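Local atomic coordinates of cyclopenase asqI (Emericella nidulans, PDB entry 5YY3), a protein that catalyses, as a zinc-dependent cyclopenase of aspoquinolone biosynthesis, the conversion of 4'-methoxycyclopenin into 4'-methoxyviridicatin with loss of methyl isocyanate. Residues A[411-416]-A[607-612]; A[422-428]-A[634-639]; A[551-555]-A[594-598]. All blocks are in the same frame, centred on the assembly; numbering follows the deposited sequence.

Interaction 1 of 3, residues A[411-416]-A[607-612]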
loop_
_atom_site.group_PDB
_atom_site.type_symbol
_atom_site.label_atom_id
_atom_site.label_comp_id
_atom_site.label_asym_id
_atom_site.label_seq_id
_atom_site.Cartn_x
_atom_site.Cartn_y
_atom_site.Cartn_z
ATOM N N TYR A 411 19.092 0.126 -38.287
ATOM C CA TYR A 411 19.609 -0.903 -39.183
ATOM C C TYR A 411 18.893 -2.230 -38.997
ATOM O O TYR A 411 19.431 -3.152 -38.371
ATOM C CB TYR A 411 21.120 -1.067 -38.976
ATOM C CG TYR A 411 21.855 0.234 -39.226
ATOM C CD1 TYR A 411 22.080 0.689 -40.520
ATOM C CD2 TYR A 411 22.277 1.029 -38.170
ATOM C CE1 TYR A 411 22.722 1.899 -40.752
ATOM C CE2 TYR A 411 22.920 2.238 -38.393
ATOM C CZ TYR A 411 23.138 2.663 -39.684
ATOM O OH TYR A 411 23.775 3.855 -39.901
ATOM N N PRO A 412 17.673 -2.335 -39.557
ATOM C CA PRO A 412 16.820 -3.518 -39.410
ATOM C C PRO A 412 17.470 -4.749 -40.038
ATOM O O PRO A 412 18.471 -4.615 -40.737
ATOM C CB PRO A 412 15.536 -3.142 -40.161
ATOM C CG PRO A 412 15.612 -1.681 -40.409
ATOM C CD PRO A 412 17.038 -1.271 -40.352
ATOM N N GLN A 413 16.925 -5.935 -39.784
ATOM C CA GLN A 413 17.463 -7.148 -40.395
ATOM C C GLN A 413 16.324 -8.042 -40.845
ATOM O O GLN A 413 15.251 -8.054 -40.237
ATOM C CB GLN A 413 18.391 -7.903 -39.430
ATOM C CG GLN A 413 17.748 -8.320 -38.110
ATOM C CD GLN A 413 18.750 -8.893 -37.116
ATOM O OE1 GLN A 413 19.923 -9.057 -37.429
ATOM N NE2 GLN A 413 18.289 -9.167 -35.894
ATOM N N ASP A 414 16.567 -8.767 -41.932
ATOM C CA ASP A 414 15.611 -9.713 -42.504
ATOM C C ASP A 414 15.475 -10.949 -41.608
ATOM O O ASP A 414 16.449 -11.674 -41.398
ATOM C CB ASP A 414 16.075 -10.125 -43.900
ATOM C CG ASP A 414 15.004 -10.843 -44.685
ATOM O OD1 ASP A 414 14.170 -11.548 -44.075
ATOM O OD2 ASP A 414 14.994 -10.701 -45.925
ATOM N N ILE A 415 14.274 -11.211 -41.101
ATOM C CA ILE A 415 14.095 -12.300 -40.149
ATOM C C ILE A 415 14.227 -13.669 -40.826
ATOM O O ILE A 415 14.423 -14.683 -40.146
ATOM C CB ILE A 415 12.716 -12.209 -39.421
ATOM C CG1 ILE A 415 12.784 -12.921 -38.077
ATOM C CG2 ILE A 415 11.595 -12.815 -40.251
ATOM C CD1 ILE A 415 13.916 -12.446 -37.208
ATOM N N THR A 416 14.127 -13.693 -42.158
ATOM C CA THR A 416 14.276 -14.932 -42.926
ATOM C C THR A 416 15.717 -15.151 -43.399
ATOM O O THR A 416 16.091 -16.267 -43.744
ATOM C CB THR A 416 13.371 -14.951 -44.168
ATOM O OG1 THR A 416 13.834 -13.968 -45.099
ATOM C CG2 THR A 416 11.920 -14.663 -43.815
ATOM N N ASN A 607 18.239 -8.367 -31.663
ATOM C CA ASN A 607 19.280 -7.365 -31.462
ATOM C C ASN A 607 19.224 -6.244 -32.500
ATOM O O ASN A 607 19.869 -5.210 -32.336
ATOM C CB ASN A 607 20.654 -8.027 -31.471
ATOM C CG ASN A 607 20.945 -8.750 -32.775
ATOM O OD1 ASN A 607 20.025 -9.200 -33.463
ATOM N ND2 ASN A 607 22.227 -8.866 -33.123
ATOM N N ARG A 608 18.437 -6.444 -33.553
ATOM C CA ARG A 608 18.137 -5.378 -34.520
ATOM C C ARG A 608 16.652 -5.384 -34.810
ATOM O O ARG A 608 15.986 -6.370 -34.529
ATOM C CB ARG A 608 18.917 -5.565 -35.826
ATOM C CG ARG A 608 20.241 -4.869 -35.839
ATOM C CD ARG A 608 21.142 -5.458 -36.875
ATOM N NE ARG A 608 22.198 -6.218 -36.223
ATOM C CZ ARG A 608 23.254 -5.660 -35.646
ATOM N NH1 ARG A 608 23.386 -4.343 -35.680
ATOM N NH2 ARG A 608 24.184 -6.414 -35.061
ATOM N N ALA A 609 16.125 -4.308 -35.382
ATOM C CA ALA A 609 14.712 -4.312 -35.738
ATOM C C ALA A 609 14.504 -5.315 -36.869
ATOM O O ALA A 609 15.460 -5.672 -37.561
ATOM C CB ALA A 609 14.239 -2.927 -36.148
ATOM N N TRP A 610 13.269 -5.774 -37.057
ATOM C CA TRP A 610 12.977 -6.711 -38.139
ATOM C C TRP A 610 12.401 -5.970 -39.315
ATOM O O TRP A 610 11.514 -5.124 -39.180
ATOM C CB TRP A 610 12.005 -7.806 -37.710
ATOM C CG TRP A 610 12.493 -8.643 -36.593
ATOM C CD1 TRP A 610 13.748 -8.641 -36.048
ATOM C CD2 TRP A 610 11.730 -9.605 -35.855
ATOM N NE1 TRP A 610 13.810 -9.551 -35.013
ATOM C CE2 TRP A 610 12.582 -10.151 -34.876
ATOM C CE3 TRP A 610 10.407 -10.057 -35.930
ATOM C CZ2 TRP A 610 12.156 -11.129 -33.981
ATOM C CZ3 TRP A 610 9.985 -11.022 -35.047
ATOM C CH2 TRP A 610 10.856 -11.552 -34.081
ATOM N N THR A 611 12.910 -6.309 -40.485
ATOM C CA THR A 611 12.574 -5.579 -41.683
ATOM C C THR A 611 11.104 -5.864 -42.048
ATOM O O THR A 611 10.413 -5.011 -42.615
ATOM C CB THR A 611 13.546 -5.955 -42.815
ATOM O OG1 THR A 611 13.511 -4.945 -43.818
ATOM C CG2 THR A 611 13.175 -7.278 -43.431
ATOM N N GLN A 612 10.620 -7.045 -41.665
ATOM C CA GLN A 612 9.218 -7.411 -41.865
ATOM C C GLN A 612 8.259 -6.456 -41.136
ATOM O O GLN A 612 7.103 -6.302 -41.532
ATOM C CB GLN A 612 8.972 -8.850 -41.400
ATOM C CG GLN A 612 9.478 -9.951 -42.363
ATOM C CD GLN A 612 10.999 -10.106 -42.362
ATOM O OE1 GLN A 612 11.674 -9.743 -41.397
ATOM N NE2 GLN A 612 11.536 -10.665 -43.437
#
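Gln-413 and Trp-610 form a single backbone bridge between the loop after helix 391-410 and the turn into helix 611-614. Two main-chain bonds flank it. Gln-413 N donates to Ala-609 O at 2.7 Å, and Thr-611 N donates to Gln-413 O at 2.9 Å.

Three hydrogen bonds of side-chain amides extend the grip. Gln-612 uses both ends of its amide: OE1 takes the N-H of Ile-415 at 3.0 Å, and NE2 gives to Asp-414 OD1 at 2.9 Å. The chain is bent at its second torsion (chi2 74°), which turns the amide back to the loop. Gln-413 NE2 reaches Asn-607 OD1 at 3.0 Å, with the two amide planes 50° apart.

The apolar contacts include a CH-pi contact. Ile-415 CD1 lies over one face of the Trp-610 indole, 3.6 Å from the centroid of the five-membered ring. The indole N-H is spent on Pro-605 O.

Asp-414 OD1 accepts three bonds. Besides Gln-612 NE2, it takes Thr-416 OG1 at 2.6 Å and Thr-416 N, the latter closing an Asx turn. Three donors on one oxygen should favour the charged carboxylate and hold the loop's shape where it meets the helix start.

Interaction 2 of 3, residues A[422-428]-A[634-639]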
loop_
_atom_site.group_PDB
_atom_site.type_symbol
_atom_site.label_atom_id
_atom_site.label_comp_id
_atom_site.label_asym_id
_atom_site.label_seq_id
_atom_site.Cartn_x
_atom_site.Cartn_y
_atom_site.Cartn_z
ATOM N N VAL A 422 14.045 -25.994 -41.976
ATOM C CA VAL A 422 13.496 -26.836 -40.945
ATOM C C VAL A 422 12.107 -26.322 -40.593
ATOM O O VAL A 422 11.799 -25.149 -40.803
ATOM C CB VAL A 422 14.463 -26.852 -39.729
ATOM C CG1 VAL A 422 13.785 -26.396 -38.424
ATOM C CG2 VAL A 422 15.111 -28.194 -39.601
ATOM N N VAL A 423 11.247 -27.202 -40.104
ATOM C CA VAL A 423 9.957 -26.762 -39.596
ATOM C C VAL A 423 9.932 -26.994 -38.107
ATOM O O VAL A 423 10.125 -28.133 -37.664
ATOM C CB VAL A 423 8.782 -27.511 -40.255
ATOM C CG1 VAL A 423 7.474 -27.196 -39.532
ATOM C CG2 VAL A 423 8.683 -27.154 -41.739
ATOM N N LEU A 424 9.720 -25.923 -37.339
ATOM C CA LEU A 424 9.577 -26.033 -35.889
ATOM C C LEU A 424 8.115 -26.110 -35.486
ATOM O O LEU A 424 7.257 -25.470 -36.094
ATOM C CB LEU A 424 10.225 -24.838 -35.163
ATOM C CG LEU A 424 11.747 -24.683 -35.193
ATOM C CD1 LEU A 424 12.236 -23.620 -34.190
ATOM C CD2 LEU A 424 12.430 -26.021 -34.948
ATOM N N SER A 425 7.838 -26.865 -34.432
ATOM C CA SER A 425 6.483 -26.931 -33.886
ATOM C C SER A 425 6.537 -27.398 -32.445
ATOM O O SER A 425 7.569 -27.883 -31.982
ATOM C CB SER A 425 5.594 -27.872 -34.710
ATOM O OG SER A 425 5.943 -29.220 -34.462
ATOM N N ASN A 426 5.432 -27.237 -31.736
ATOM C CA ASN A 426 5.267 -27.843 -30.419
ATOM C C ASN A 426 6.295 -27.411 -29.386
ATOM O O ASN A 426 6.850 -28.238 -28.671
ATOM C CB ASN A 426 5.290 -29.372 -30.536
ATOM C CG ASN A 426 4.000 -29.934 -31.125
ATOM O OD1 ASN A 426 4.013 -30.616 -32.143
ATOM N ND2 ASN A 426 2.891 -29.648 -30.484
ATOM N N LEU A 427 6.539 -26.114 -29.291
ATOM C CA LEU A 427 7.451 -25.610 -28.279
ATOM C C LEU A 427 6.802 -25.729 -26.907
ATOM O O LEU A 427 5.667 -25.304 -26.715
ATOM C CB LEU A 427 7.829 -24.151 -28.572
ATOM C CG LEU A 427 8.743 -23.458 -27.562
ATOM C CD1 LEU A 427 10.059 -24.211 -27.458
ATOM C CD2 LEU A 427 8.981 -22.002 -27.967
ATOM N N VAL A 428 7.515 -26.319 -25.958
ATOM C CA VAL A 428 7.010 -26.441 -24.607
ATOM C C VAL A 428 8.072 -26.001 -23.565
ATOM O O VAL A 428 9.264 -26.284 -23.721
ATOM C CB VAL A 428 6.548 -27.898 -24.316
ATOM C CG1 VAL A 428 6.002 -28.018 -22.920
ATOM C CG2 VAL A 428 5.480 -28.347 -25.318
ATOM N N PRO A 634 8.003 -20.927 -40.884
ATOM C CA PRO A 634 7.907 -22.266 -40.286
ATOM C C PRO A 634 9.109 -22.586 -39.408
ATOM O O PRO A 634 9.054 -23.512 -38.598
ATOM C CB PRO A 634 7.850 -23.202 -41.512
ATOM C CG PRO A 634 7.664 -22.288 -42.722
ATOM C CD PRO A 634 8.270 -20.980 -42.334
ATOM N N PHE A 635 10.180 -21.819 -39.586
ATOM C CA PHE A 635 11.419 -21.942 -38.809
ATOM C C PHE A 635 11.367 -21.130 -37.480
ATOM O O PHE A 635 12.371 -21.010 -36.763
ATOM C CB PHE A 635 12.610 -21.478 -39.675
ATOM C CG PHE A 635 12.499 -20.043 -40.106
ATOM C CD1 PHE A 635 11.671 -19.687 -41.161
ATOM C CD2 PHE A 635 13.179 -19.045 -39.426
ATOM C CE1 PHE A 635 11.534 -18.363 -41.543
ATOM C CE2 PHE A 635 13.046 -17.725 -39.794
ATOM C CZ PHE A 635 12.225 -17.380 -40.858
ATOM N N ILE A 636 10.199 -20.560 -37.188
ATOM C CA ILE A 636 9.923 -19.884 -35.917
ATOM C C ILE A 636 8.690 -20.529 -35.309
ATOM O O ILE A 636 7.749 -20.894 -36.028
ATOM C CB ILE A 636 9.668 -18.353 -36.085
ATOM C CG1 ILE A 636 10.962 -17.611 -36.450
ATOM C CG2 ILE A 636 9.070 -17.752 -34.808
ATOM C CD1 ILE A 636 10.734 -16.203 -37.036
ATOM N N THR A 637 8.698 -20.697 -33.994
ATOM C CA THR A 637 7.497 -21.123 -33.297
ATOM C C THR A 637 7.440 -20.444 -31.929
ATOM O O THR A 637 8.449 -19.941 -31.428
ATOM C CB THR A 637 7.444 -22.647 -33.140
ATOM O OG1 THR A 637 6.095 -23.051 -32.849
ATOM C CG2 THR A 637 8.382 -23.117 -32.033
ATOM N N SER A 638 6.257 -20.410 -31.334
ATOM C CA SER A 638 6.091 -19.738 -30.054
ATOM C C SER A 638 4.942 -20.351 -29.302
ATOM O O SER A 638 4.060 -20.981 -29.894
ATOM C CB SER A 638 5.868 -18.230 -30.237
ATOM O OG SER A 638 4.621 -17.978 -30.843
ATOM N N THR A 639 4.963 -20.176 -27.987
ATOM C CA THR A 639 3.993 -20.817 -27.129
ATOM C C THR A 639 3.886 -20.036 -25.828
ATOM O O THR A 639 4.856 -19.421 -25.385
ATOM C CB THR A 639 4.377 -22.288 -26.859
ATOM O OG1 THR A 639 3.275 -22.975 -26.256
ATOM C CG2 THR A 639 5.558 -22.362 -25.919
HETATM O O HOH W 1 6.294 -22.870 -37.037
HETATM O O HOH W 2 4.941 -24.053 -30.416
#
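Leu-424, in strand 422-431, bonds to Pro-634, just before strand 636-644. Both strands belong to the mixed beta sheet, consistent with the Ig-like domain of the hemocyanin family. They run parallel: the segment axes are 5° apart and approach to 6.0 Å. Leu-424 N donates to Pro-634 O at 2.8 Å, in a nearly straight bond (164° at the hydrogen).

Beyond that bond, water takes over. Water 1 lies close to the carbonyl oxygens of Leu-424 and Ile-636 and can donate to them, though more acceptors are in reach than it has protons. Water 2 accepts from Leu-427 N at 2.8 Å, gives to Ser-638 O and also bonds Thr-637 OG1. The strands lie side by side without direct strand pairing; waters link them. Each has a direct neighbour elsewhere: strand 461-475 bonds to Val-423, Ser-425 and Val-428, and strand 571-580 to Phe-635 and Thr-637.

Leu-427 packs against Thr-637 and Thr-639. Its CB meets Thr-637 CG2 at 3.7 Å and also lies against Thr-639 CG2. The chain runs on with CG anti to the backbone N (chi1 178°), and CG comes 3.7 Å from Thr-639 CG2. At the tip, CD2 touches that same methyl and approaches Thr-637 O. The side chain also packs on Trp-469 and Ala-575, so it faces the interior of the domain.

At the other end, Leu-424 CB rests on Thr-637 CG2, while its CD1 lies beside Phe-635 O. Val-423 packs on the proline ring: its CG2 sits 4.0 Å from Pro-634 CB.

Interaction 3 of 3, residues A[551-555]-A[594-598]; sequences AVFRH and HHYHD
Phe-553 lays its ring over the imidazole of His-595 in an offset stack. The centroids are 3.8 Å apart and the planes differ by only 7°. His-595 ND1 sits over the phenyl face, 3.4 Å from Phe-553 CG. His-595 CB lies over the same ring as a CH-pi contact. The first torsion of Phe-553 (chi1 -159°) sets CG opposite the main-chain N and lays the ring over the imidazole.

Tyr-596 turns its face to the edge of the Phe-553 ring in an offset edge-to-face pair, planes 72° apart, and Phe-553 CZ comes 4.1 Å from Tyr-596 CE1. His-555 joins the cluster with its ring steeply inclined to both: its CD2 is 3.8 Å from Tyr-596 CE2, and its CE1 is 3.8 Å from His-595 CD2.

The four rings join two loops of the Ig-like domain beside the metal-binding helices. Tyr-596 packs on Val-213 and Val-217. The side chain of His-555 is about 8 Å from those of the zinc ligands His-186 and His-190.

One water ties the loops, 2.7 Å from His-595 NE2 and 3.0 Å from Phe-553 N. It lies in the imidazole plane, so stacking and the water bridge together should restrict rotation of the His-595 ring.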
loop_
_atom_site.group_PDB
_atom_site.type_symbol
_atom_site.label_atom_id
_atom_site.label_comp_id
_atom_site.label_asym_id
_atom_site.label_seq_id
_atom_site.Cartn_x
_atom_site.Cartn_y
_atom_site.Cartn_z
ATOM N N ALA A 551 33.789 -25.789 -18.525
ATOM C CA ALA A 551 33.192 -24.499 -18.886
ATOM C C ALA A 551 32.206 -23.996 -17.822
ATOM O O ALA A 551 30.999 -24.183 -17.938
ATOM C CB ALA A 551 32.505 -24.607 -20.242
ATOM N N VAL A 552 32.739 -23.341 -16.797
ATOM C CA VAL A 552 31.970 -22.920 -15.635
ATOM C C VAL A 552 31.090 -21.693 -15.928
ATOM O O VAL A 552 30.019 -21.536 -15.330
ATOM C CB VAL A 552 32.920 -22.613 -14.462
ATOM C CG1 VAL A 552 32.161 -22.142 -13.241
ATOM C CG2 VAL A 552 33.743 -23.850 -14.131
ATOM N N PHE A 553 31.535 -20.852 -16.865
ATOM C CA PHE A 553 30.849 -19.616 -17.231
ATOM C C PHE A 553 30.524 -18.802 -15.976
ATOM O O PHE A 553 29.369 -18.440 -15.727
ATOM C CB PHE A 553 29.600 -19.938 -18.075
ATOM C CG PHE A 553 29.114 -18.773 -18.911
ATOM C CD1 PHE A 553 29.858 -17.603 -18.990
ATOM C CD2 PHE A 553 27.983 -18.892 -19.714
ATOM C CE1 PHE A 553 29.441 -16.549 -19.769
ATOM C CE2 PHE A 553 27.568 -17.839 -20.523
ATOM C CZ PHE A 553 28.307 -16.665 -20.545
ATOM N N ARG A 554 31.561 -18.524 -15.183
ATOM C CA ARG A 554 31.383 -17.845 -13.905
ATOM C C ARG A 554 30.668 -16.512 -14.089
ATOM O O ARG A 554 29.878 -16.104 -13.241
ATOM C CB ARG A 554 32.728 -17.640 -13.208
ATOM C CG ARG A 554 32.637 -17.024 -11.809
ATOM C CD ARG A 554 34.022 -16.768 -11.219
ATOM N NE ARG A 554 34.005 -15.845 -10.096
ATOM C CZ ARG A 554 35.083 -15.525 -9.384
ATOM N NH1 ARG A 554 36.262 -16.050 -9.701
ATOM N NH2 ARG A 554 34.988 -14.688 -8.355
ATOM N N HIS A 555 30.939 -15.848 -15.210
ATOM C CA HIS A 555 30.335 -14.547 -15.512
ATOM C C HIS A 555 29.052 -14.663 -16.345
ATOM O O HIS A 555 28.575 -13.675 -16.899
ATOM C CB HIS A 555 31.331 -13.656 -16.240
ATOM C CG HIS A 555 31.890 -14.266 -17.492
ATOM N ND1 HIS A 555 32.522 -15.494 -17.503
ATOM C CD2 HIS A 555 31.913 -13.819 -18.767
ATOM C CE1 HIS A 555 32.911 -15.771 -18.733
ATOM N NE2 HIS A 555 32.557 -14.773 -19.521
ATOM N N HIS A 594 35.333 -17.143 -24.889
ATOM C CA HIS A 594 34.693 -18.187 -25.688
ATOM C C HIS A 594 33.164 -18.314 -25.548
ATOM O O HIS A 594 32.539 -19.098 -26.273
ATOM C CB HIS A 594 35.332 -19.540 -25.352
ATOM C CG HIS A 594 35.574 -19.751 -23.890
ATOM N ND1 HIS A 594 36.376 -18.914 -23.136
ATOM C CD2 HIS A 594 35.128 -20.707 -23.041
ATOM C CE1 HIS A 594 36.407 -19.344 -21.889
ATOM N NE2 HIS A 594 35.662 -20.433 -21.802
ATOM N N HIS A 595 32.562 -17.561 -24.628
ATOM C CA HIS A 595 31.121 -17.661 -24.382
ATOM C C HIS A 595 30.275 -16.703 -25.205
ATOM O O HIS A 595 29.053 -16.795 -25.220
ATOM C CB HIS A 595 30.821 -17.419 -22.910
ATOM C CG HIS A 595 31.400 -18.454 -22.005
ATOM N ND1 HIS A 595 30.751 -19.637 -21.726
ATOM C CD2 HIS A 595 32.567 -18.487 -21.318
ATOM C CE1 HIS A 595 31.500 -20.358 -20.905
ATOM N NE2 HIS A 595 32.606 -19.680 -20.641
ATOM N N TYR A 596 30.918 -15.768 -25.880
ATOM C CA TYR A 596 30.170 -14.697 -26.510
ATOM C C TYR A 596 30.385 -14.731 -28.030
ATOM O O TYR A 596 30.290 -13.708 -28.716
ATOM C CB TYR A 596 30.576 -13.346 -25.884
ATOM C CG TYR A 596 30.081 -13.149 -24.441
ATOM C CD1 TYR A 596 28.741 -13.363 -24.106
ATOM C CD2 TYR A 596 30.953 -12.751 -23.423
ATOM C CE1 TYR A 596 28.272 -13.183 -22.785
ATOM C CE2 TYR A 596 30.501 -12.569 -22.104
ATOM C CZ TYR A 596 29.155 -12.788 -21.793
ATOM O OH TYR A 596 28.685 -12.611 -20.500
ATOM N N HIS A 597 30.642 -15.933 -28.545
ATOM C CA HIS A 597 30.922 -16.146 -29.963
ATOM C C HIS A 597 29.707 -16.606 -30.780
ATOM O O HIS A 597 29.322 -17.772 -30.738
ATOM C CB HIS A 597 32.042 -17.171 -30.120
ATOM C CG HIS A 597 32.113 -17.774 -31.489
ATOM N ND1 HIS A 597 32.326 -17.017 -32.624
ATOM C CD2 HIS A 597 31.987 -19.054 -31.905
ATOM C CE1 HIS A 597 32.331 -17.811 -33.680
ATOM N NE2 HIS A 597 32.130 -19.052 -33.274
ATOM N N ASP A 598 29.127 -15.691 -31.548
ATOM C CA ASP A 598 27.949 -16.005 -32.341
ATOM C C ASP A 598 28.003 -15.343 -33.707
ATOM O O ASP A 598 28.013 -14.119 -33.809
ATOM C CB ASP A 598 26.680 -15.567 -31.604
ATOM C CG ASP A 598 25.403 -16.099 -32.249
ATOM O OD1 ASP A 598 25.325 -16.196 -33.500
ATOM O OD2 ASP A 598 24.468 -16.423 -31.484
HETATM O O HOH W 3 34.015 -20.528 -18.536
#

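From the N terminus, the chain leaves helix 391-410 and enters 411-416, the first side of interaction 1. Strand segment 422-428 follows and opens interaction 2. The chain then builds much of the beta domain before reaching 551-555. Interaction 3 closes first, at 594-598, a short loop nested inside the other two. Interaction 1 closes next at 607-612, and interaction 2 last at 634-639, so these two cross. They also touch: Phe-635 and Ile-636 pack on Ile-415, and Phe-635 on Thr-416. Interaction 1 ties the linker to the helix 611-614 turn, interaction 2 joins two strands, and interaction 3 lies separately, near the zinc-binding helices.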